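PDB 3D3U: 4-hydroxybutyrate CoA-transferase from Porphyromonas gingivalis, which probably transfers coenzyme A between acyl-CoA thioesters and carboxylates such as acetate. Local coordinates for residues Pro24-Phe30 / Glu52-His58; Ala36-Phe40 / Val153-Asn157; Pro116-Ala120 / Ala145-Pro150. One frame throughout, in Å; residues are numbered along the deposited sequence.

Contact 1 of 3, residues Pro24-Phe30 / Glu52-His58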
loop_
_atom_site.group_PDB
_atom_site.type_symbol
_atom_site.label_atom_id
_atom_site.label_comp_id
_atom_site.label_asym_id
_atom_site.label_seq_id
_atom_site.Cartn_x
_atom_site.Cartn_y
_atom_site.Cartn_z
ATOM N N PRO A 24 4.364 22.230 22.868
ATOM C CA PRO A 24 5.261 22.963 21.964
ATOM C C PRO A 24 6.505 22.142 21.516
ATOM O O PRO A 24 7.079 21.346 22.250
ATOM C CB PRO A 24 5.680 24.166 22.801
ATOM C CG PRO A 24 4.682 24.355 23.805
ATOM C CD PRO A 24 3.826 23.128 23.915
ATOM N N GLY A 25 6.900 22.338 20.271
ATOM C CA GLY A 25 7.947 21.527 19.715
ATOM C C GLY A 25 7.715 20.022 19.595
ATOM O O GLY A 25 8.648 19.358 19.261
ATOM N N THR A 26 6.546 19.435 19.854
ATOM C CA THR A 26 6.421 17.944 19.684
ATOM C C THR A 26 6.389 17.536 18.214
ATOM O O THR A 26 5.938 18.311 17.416
ATOM C CB THR A 26 5.187 17.386 20.407
ATOM O OG1 THR A 26 4.231 18.419 20.411
ATOM C CG2 THR A 26 5.434 17.228 21.957
ATOM N N LYS A 27 6.884 16.351 17.856
ATOM C CA LYS A 27 6.629 15.744 16.569
ATOM C C LYS A 27 5.615 14.620 16.648
ATOM O O LYS A 27 5.667 13.818 17.563
ATOM C CB LYS A 27 7.893 15.089 16.134
ATOM C CG LYS A 27 9.016 16.030 16.234
ATOM C CD LYS A 27 10.288 15.339 16.658
ATOM C CE LYS A 27 11.481 15.874 15.834
ATOM N NZ LYS A 27 11.572 17.368 15.787
ATOM N N VAL A 28 4.741 14.478 15.657
ATOM C CA VAL A 28 3.652 13.554 15.779
ATOM C C VAL A 28 3.635 12.803 14.528
ATOM O O VAL A 28 4.120 13.340 13.532
ATOM C CB VAL A 28 2.317 14.335 16.023
ATOM C CG1 VAL A 28 2.606 15.761 16.399
ATOM C CG2 VAL A 28 1.367 14.280 14.922
ATOM N N VAL A 29 3.076 11.590 14.528
ATOM C CA VAL A 29 2.948 10.780 13.298
ATOM C C VAL A 29 1.485 10.371 13.187
ATOM O O VAL A 29 0.884 9.950 14.179
ATOM C CB VAL A 29 3.906 9.452 13.362
ATOM C CG1 VAL A 29 3.543 8.419 12.305
ATOM C CG2 VAL A 29 5.426 9.753 13.235
ATOM N N PHE A 30 0.864 10.462 12.012
ATOM C CA PHE A 30 -0.570 10.003 11.906
ATOM C C PHE A 30 -0.642 8.707 11.210
ATOM O O PHE A 30 0.110 8.486 10.276
ATOM C CB PHE A 30 -1.387 10.918 11.043
ATOM C CG PHE A 30 -1.681 12.291 11.657
ATOM C CD1 PHE A 30 -2.345 13.289 10.868
ATOM C CD2 PHE A 30 -1.355 12.582 12.992
ATOM C CE1 PHE A 30 -2.643 14.513 11.344
ATOM C CE2 PHE A 30 -1.695 13.808 13.505
ATOM C CZ PHE A 30 -2.331 14.798 12.672
ATOM N N GLU A 52 2.226 25.217 19.204
ATOM C CA GLU A 52 3.474 25.878 18.858
ATOM C C GLU A 52 4.274 25.091 17.831
ATOM O O GLU A 52 3.914 25.178 16.692
ATOM C CB GLU A 52 4.308 26.149 20.075
ATOM C CG GLU A 52 3.860 27.337 20.880
ATOM C CD GLU A 52 4.519 28.579 20.356
ATOM O OE1 GLU A 52 5.751 28.734 20.617
ATOM O OE2 GLU A 52 3.806 29.388 19.667
ATOM N N ASN A 53 5.330 24.347 18.132
ATOM C CA ASN A 53 6.135 23.927 16.950
ATOM C C ASN A 53 5.888 22.496 16.559
ATOM O O ASN A 53 6.763 21.638 16.732
ATOM C CB ASN A 53 7.651 24.147 17.080
ATOM C CG ASN A 53 8.000 25.592 17.270
ATOM O OD1 ASN A 53 7.553 26.410 16.473
ATOM N ND2 ASN A 53 8.752 25.943 18.362
ATOM N N ILE A 54 4.711 22.208 16.043
ATOM C CA ILE A 54 4.392 20.847 15.949
ATOM C C ILE A 54 4.766 20.361 14.557
ATOM O O ILE A 54 4.385 20.973 13.574
ATOM C CB ILE A 54 2.924 20.673 16.250
ATOM C CG1 ILE A 54 2.495 21.642 17.356
ATOM C CG2 ILE A 54 2.635 19.244 16.513
ATOM C CD1 ILE A 54 2.907 21.169 18.678
ATOM N N THR A 55 5.502 19.268 14.467
ATOM C CA THR A 55 5.815 18.675 13.189
ATOM C C THR A 55 4.940 17.482 12.987
ATOM O O THR A 55 4.883 16.639 13.886
ATOM C CB THR A 55 7.227 18.114 13.235
ATOM O OG1 THR A 55 8.101 19.177 13.483
ATOM C CG2 THR A 55 7.686 17.699 11.883
ATOM N N VAL A 56 4.295 17.336 11.823
ATOM C CA VAL A 56 3.649 16.028 11.606
ATOM C C VAL A 56 4.217 15.207 10.484
ATOM O O VAL A 56 4.595 15.737 9.443
ATOM C CB VAL A 56 2.081 16.017 11.734
ATOM C CG1 VAL A 56 1.549 17.231 11.166
ATOM C CG2 VAL A 56 1.487 14.819 11.020
ATOM N N PHE A 57 4.368 13.915 10.738
ATOM C CA PHE A 57 4.750 13.039 9.650
ATOM C C PHE A 57 3.617 12.107 9.258
ATOM O O PHE A 57 2.858 11.581 10.111
ATOM C CB PHE A 57 6.097 12.273 9.859
ATOM C CG PHE A 57 6.303 11.197 8.824
ATOM C CD1 PHE A 57 5.875 9.882 9.067
ATOM C CD2 PHE A 57 6.780 11.537 7.541
ATOM C CE1 PHE A 57 5.983 8.858 8.057
ATOM C CE2 PHE A 57 6.875 10.545 6.526
ATOM C CZ PHE A 57 6.463 9.175 6.795
ATOM N N HIS A 58 3.486 11.952 7.963
ATOM C CA HIS A 58 2.558 10.950 7.369
ATOM C C HIS A 58 2.741 10.800 5.830
ATOM O O HIS A 58 3.715 11.340 5.249
ATOM C CB HIS A 58 1.073 11.185 7.772
ATOM C CG HIS A 58 0.442 12.358 7.098
ATOM N ND1 HIS A 58 0.123 13.524 7.769
ATOM C CD2 HIS A 58 0.088 12.559 5.807
ATOM C CE1 HIS A 58 -0.433 14.390 6.921
ATOM N NE2 HIS A 58 -0.462 13.829 5.725
#
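Methyl CG2 of Val56 sits squarely over one face of the Phe30 ring, 3.9 Å from its centroid, in a CH-pi contact almost exactly on the ring normal. This apolar centre belongs to a beta-alpha-beta unit: strands 27-30 and 54-57 run parallel in the Rossmann-like sheet and are joined through helix 38-46. With CG of Phe30 opposite its own carbonyl carbon (chi1 -71°), the ring presents a face to the valine methyl. Val28 extends this apolar row, its CG2 reaching Val56 CB at 3.7 Å while its CG1 meets Ile54 CG2 at 3.5 Å. Lys27, Val29, Thr55 and Phe57 point to the other face. There Val29 lies alongside Phe57, with CG2 at the edge of the phenyl ring, and helix 106-110 packs on both through Phe110. The imidazole of His58 is nearly parallel to the Phe30 ring but slid so far that the two barely overlap.

Four backbone hydrogen bonds tie the strands in the staggered pattern of parallel neighbours, in which Val28, Thr55 and Phe57 each use both N and O: Val28 N gives to Thr55 O, Val28 O accepts from Phe57 N, and Phe57 O accepts from Phe30 N at 3.0 Å. The fourth bond runs from Thr55 N to Thr26 O. Beyond it the pairing ends; Pro24 and Glu52 still touch through their beta carbons, but the glutamate chain bends at chi2 and leads its carboxylate away. At this more exposed end the backbones meet through a CA-H...O contact, Gly25 CA lying 3.2 Å from Asn53 O.

Contact 2 of 3, residues Ala36-Phe40 / Val153-Asn157; sequences APVRF and VAEVN
The torsions of Glu155 send its carboxylate to Pro37, Arg39 and Phe40: CG stands opposite the carbonyl carbon (chi1 -70°) and the chain beyond is fully extended. It thus reaches from strand 151-157 of the Rossmann-like sheet to the N-terminal turn of helix 38-46, the helix that follows the first strand. Pro37 is the N-cap residue and the centre of an inverse gamma turn, and its CB packs against the carboxylate.

The two oxygens have separate tasks. OE1 accepts the backbone N-H of Phe40 at 2.9 Å, a nearly straight bond (170°) that arrives on the anti side and somewhat out of the carboxylate plane. OE2 takes both donors of a side-on grip by Arg39, from NE at 3.0 Å and from NH1 at 3.1 Å. OE2 lies in the guanidinium plane, but the carboxylate is turned 70° against it: NE meets OE2 from above the carboxylate plane, NH1 nearly along the C-O axis. Bends at chi2 and chi3 curl the arginine back to present this edge, and Val38 CG1 lies against one guanidinium face. NH2 forms a further salt bridge with Glu182, so the cation is shared between two acids. The buried carboxylate is thereby matched by a positive charge and a helix N-terminus, both of which would favour its anionic form.

Toward the start of the strand the contact turns apolar. The Phe40 side chain crosses Val153 at about a right angle, and CE2 of its ring meets Val153 CG1 at 3.5 Å.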
loop_
_atom_site.group_PDB
_atom_site.type_symbol
_atom_site.label_atom_id
_atom_site.label_comp_id
_atom_site.label_asym_id
_atom_site.label_seq_id
_atom_site.Cartn_x
_atom_site.Cartn_y
_atom_site.Cartn_z
ATOM N N ALA A 36 -6.561 7.269 8.647
ATOM C CA ALA A 36 -6.037 8.608 8.937
ATOM C C ALA A 36 -6.983 9.311 9.946
ATOM O O ALA A 36 -8.205 9.216 9.793
ATOM C CB ALA A 36 -5.984 9.383 7.638
ATOM N N PRO A 37 -6.458 9.950 10.993
ATOM C CA PRO A 37 -7.267 10.377 12.082
ATOM C C PRO A 37 -7.628 11.845 11.903
ATOM O O PRO A 37 -7.100 12.792 12.506
ATOM C CB PRO A 37 -6.366 10.116 13.290
ATOM C CG PRO A 37 -5.035 9.962 12.751
ATOM C CD PRO A 37 -5.038 10.226 11.271
ATOM N N VAL A 38 -8.613 11.988 11.059
ATOM C CA VAL A 38 -9.075 13.249 10.617
ATOM C C VAL A 38 -9.743 13.996 11.765
ATOM O O VAL A 38 -9.630 15.225 11.809
ATOM C CB VAL A 38 -9.938 13.034 9.364
ATOM C CG1 VAL A 38 -10.730 11.770 9.518
ATOM C CG2 VAL A 38 -10.842 14.231 9.109
ATOM N N ARG A 39 -10.398 13.318 12.715
ATOM C CA ARG A 39 -10.999 14.061 13.903
ATOM C C ARG A 39 -10.014 14.847 14.696
ATOM O O ARG A 39 -10.237 15.993 15.089
ATOM C CB ARG A 39 -11.665 13.116 14.858
ATOM C CG ARG A 39 -13.144 13.110 14.600
ATOM C CD ARG A 39 -13.543 12.438 13.348
ATOM N NE ARG A 39 -12.746 11.245 13.021
ATOM C CZ ARG A 39 -12.993 10.570 11.901
ATOM N NH1 ARG A 39 -12.269 9.510 11.553
ATOM N NH2 ARG A 39 -13.980 10.997 11.097
ATOM N N PHE A 40 -8.910 14.172 14.934
ATOM C CA PHE A 40 -7.771 14.764 15.485
ATOM C C PHE A 40 -7.209 15.845 14.592
ATOM O O PHE A 40 -6.819 16.899 15.120
ATOM C CB PHE A 40 -6.721 13.730 15.665
ATOM C CG PHE A 40 -5.673 14.112 16.684
ATOM C CD1 PHE A 40 -4.541 14.809 16.322
ATOM C CD2 PHE A 40 -5.832 13.795 18.000
ATOM C CE1 PHE A 40 -3.560 15.133 17.242
ATOM C CE2 PHE A 40 -4.882 14.147 18.888
ATOM C CZ PHE A 40 -3.701 14.814 18.482
ATOM N N VAL A 153 -2.337 8.490 20.765
ATOM C CA VAL A 153 -3.703 8.980 20.791
ATOM C C VAL A 153 -4.576 8.148 19.830
ATOM O O VAL A 153 -4.389 8.227 18.640
ATOM C CB VAL A 153 -3.696 10.408 20.377
ATOM C CG1 VAL A 153 -5.095 10.970 20.449
ATOM C CG2 VAL A 153 -2.737 11.219 21.266
ATOM N N ALA A 154 -5.523 7.355 20.303
ATOM C CA ALA A 154 -6.213 6.506 19.370
ATOM C C ALA A 154 -7.667 6.962 19.237
ATOM O O ALA A 154 -8.325 7.104 20.272
ATOM C CB ALA A 154 -6.206 5.156 19.861
ATOM N N GLU A 155 -8.189 7.155 18.020
ATOM C CA GLU A 155 -9.559 7.480 17.902
ATOM C C GLU A 155 -10.180 6.155 17.859
ATOM O O GLU A 155 -9.903 5.351 17.015
ATOM C CB GLU A 155 -9.851 8.165 16.573
ATOM C CG GLU A 155 -9.310 9.577 16.367
ATOM C CD GLU A 155 -9.560 10.172 14.918
ATOM O OE1 GLU A 155 -8.933 11.267 14.607
ATOM O OE2 GLU A 155 -10.381 9.638 14.065
ATOM N N VAL A 156 -11.058 5.885 18.785
ATOM C CA VAL A 156 -11.760 4.581 18.790
ATOM C C VAL A 156 -13.034 4.541 17.899
ATOM O O VAL A 156 -14.057 5.160 18.187
ATOM C CB VAL A 156 -11.998 4.094 20.214
ATOM C CG1 VAL A 156 -12.882 2.817 20.195
ATOM C CG2 VAL A 156 -10.636 3.875 20.870
ATOM N N ASN A 157 -12.943 3.836 16.788
ATOM C CA ASN A 157 -13.982 3.996 15.871
ATOM C C ASN A 157 -14.895 2.774 15.824
ATOM O O ASN A 157 -14.470 1.599 15.557
ATOM C CB ASN A 157 -13.440 4.400 14.542
ATOM C CG ASN A 157 -14.504 4.967 13.649
ATOM O OD1 ASN A 157 -15.723 4.783 13.908
ATOM N ND2 ASN A 157 -14.082 5.612 12.555
#

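Contact 3 of 3, residues Pro116-Ala120 / Ala145-Pro150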
loop_
_atom_site.group_PDB
_atom_site.type_symbol
_atom_site.label_atom_id
_atom_site.label_comp_id
_atom_site.label_asym_id
_atom_site.label_seq_id
_atom_site.Cartn_x
_atom_site.Cartn_y
_atom_site.Cartn_z
ATOM N N PRO A 116 12.269 11.072 15.598
ATOM C CA PRO A 116 12.047 10.825 17.028
ATOM C C PRO A 116 10.626 11.147 17.406
ATOM O O PRO A 116 10.414 12.107 18.075
ATOM C CB PRO A 116 13.002 11.820 17.717
ATOM C CG PRO A 116 13.364 12.795 16.716
ATOM C CD PRO A 116 13.243 12.178 15.396
ATOM N N LEU A 117 9.670 10.356 16.955
ATOM C CA LEU A 117 8.254 10.534 17.243
ATOM C C LEU A 117 7.979 10.571 18.745
ATOM O O LEU A 117 8.458 9.735 19.533
ATOM C CB LEU A 117 7.473 9.431 16.509
ATOM C CG LEU A 117 6.637 8.440 17.271
ATOM C CD1 LEU A 117 5.290 8.470 16.646
ATOM C CD2 LEU A 117 7.167 7.041 17.259
ATOM N N ASP A 118 7.208 11.554 19.134
ATOM C CA ASP A 118 6.831 11.698 20.488
ATOM C C ASP A 118 5.404 11.120 20.755
ATOM O O ASP A 118 5.160 10.475 21.833
ATOM C CB ASP A 118 6.857 13.217 20.813
ATOM C CG ASP A 118 8.268 13.767 21.017
ATOM O OD1 ASP A 118 9.136 13.025 21.633
ATOM O OD2 ASP A 118 8.581 14.933 20.584
ATOM N N VAL A 119 4.469 11.432 19.830
ATOM C CA VAL A 119 3.085 10.968 19.898
ATOM C C VAL A 119 2.688 10.304 18.582
ATOM O O VAL A 119 2.935 10.849 17.536
ATOM C CB VAL A 119 2.052 12.138 20.265
ATOM C CG1 VAL A 119 2.576 13.456 19.954
ATOM C CG2 VAL A 119 0.646 11.975 19.583
ATOM N N ALA A 120 2.048 9.157 18.652
ATOM C CA ALA A 120 1.503 8.505 17.498
ATOM C C ALA A 120 -0.026 8.672 17.495
ATOM O O ALA A 120 -0.691 8.246 18.416
ATOM C CB ALA A 120 1.919 6.982 17.526
ATOM N N ALA A 145 4.824 2.784 14.587
ATOM C CA ALA A 145 4.813 4.122 15.185
ATOM C C ALA A 145 4.190 4.022 16.567
ATOM O O ALA A 145 4.844 4.454 17.544
ATOM C CB ALA A 145 4.012 5.083 14.296
ATOM N N ALA A 146 2.965 3.436 16.649
ATOM C CA ALA A 146 2.281 3.256 17.967
ATOM C C ALA A 146 3.235 2.611 18.966
ATOM O O ALA A 146 3.387 3.104 20.107
ATOM C CB ALA A 146 1.008 2.536 17.901
ATOM N N GLU A 147 3.960 1.601 18.519
ATOM C CA GLU A 147 4.976 0.996 19.402
ATOM C C GLU A 147 6.155 1.866 19.831
ATOM O O GLU A 147 6.802 1.503 20.745
ATOM C CB GLU A 147 5.580 -0.273 18.785
ATOM C CG GLU A 147 4.881 -1.557 19.057
ATOM C CD GLU A 147 5.077 -2.497 17.896
ATOM O OE1 GLU A 147 4.050 -3.136 17.593
ATOM O OE2 GLU A 147 6.203 -2.615 17.281
ATOM N N CYS A 148 6.468 2.938 19.133
ATOM C CA CYS A 148 7.708 3.704 19.402
ATOM C C CYS A 148 7.444 5.104 20.020
ATOM O O CYS A 148 8.371 5.870 20.255
ATOM C CB CYS A 148 8.544 3.812 18.103
ATOM S SG CYS A 148 9.552 2.328 17.766
ATOM N N ALA A 149 6.168 5.437 20.202
ATOM C CA ALA A 149 5.722 6.677 20.727
ATOM C C ALA A 149 5.416 6.418 22.208
ATOM O O ALA A 149 4.646 5.505 22.508
ATOM C CB ALA A 149 4.488 7.071 20.022
ATOM N N PRO A 150 6.005 7.216 23.138
ATOM C CA PRO A 150 5.529 7.272 24.553
ATOM C C PRO A 150 4.115 7.807 24.771
ATOM O O PRO A 150 3.644 7.713 25.891
ATOM C CB PRO A 150 6.532 8.216 25.258
ATOM C CG PRO A 150 7.258 8.973 24.200
ATOM C CD PRO A 150 7.171 8.137 22.949
#
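Leu117 and Ala120 both point at the C-terminal end of helix 142-148, with the methyl of Ala149 resting against both. The arrangement belongs to a beta-alpha-beta crossover of the Rossmann-like sheet: strand 119-125 and its neighbour 151-157 run parallel, and helix 142-148 lies on the connection, just before the second strand begins. Leu117 precedes its strand and brings its branched end up to the turn that leaves the helix. Its two methyls divide the surface between them. CD2 runs in against the backbone of Cys148, 3.4 Å from its carbonyl carbon, and also touches Cys148 CB; CD1 faces Ala149 CB at 3.7 Å and stands farther off, 4.3 Å, from Ala145 CB.

Ala149 CB is aimed back at the strand and meets Ala120 CB at 3.6 Å. Val119, next to Ala120 in the strand, turns to the opposite face of the sheet, where it packs on Val28 and Val153. The methyl of Ala120 also looks at the helix backbone, 3.8 Å from Ala146 CA, so that small side chains allow helix and sheet to lie close. Helix 106-110 adds Phe110 beside Ala145 and Cys148, and Val29 of the adjoining strand 27-30 flanks Leu117.

No hydrogen bond links the two segments. The polar work lies elsewhere: Ala120 pairs by its backbone with Val151 and Val153, while Cys148 N bonds to Ala145 O within its own segment. Farther out, the beta carbon of Asp118 points away from the helix, and its carbonyl O lies against the ring of Pro150, 3.3 Å from CD.

How the contacts relate
All three contacts build on the same parallel sheet. Contact 1 pairs neighbouring strands chiefly by backbone hydrogen bonds; in contacts 2 and 3, on opposite faces of that sheet, side chains do most of the joining of strand to helix. Contact 2 is buried and owes its character to a carboxylate; contact 3, partly buried, has no hydrogen bond between its segments and rests mainly on apolar side chains, and contact 1 grades from a buried apolar end to an exposed one. Strand 27-30 links contact 1 to contact 3 by probable backbone hydrogen bonds with Asp118 and Val119, and Ala120 O probably bonds Val153 N of contact 2. Phe30 of contact 1 also packs on Pro37 and Phe40 of contact 2.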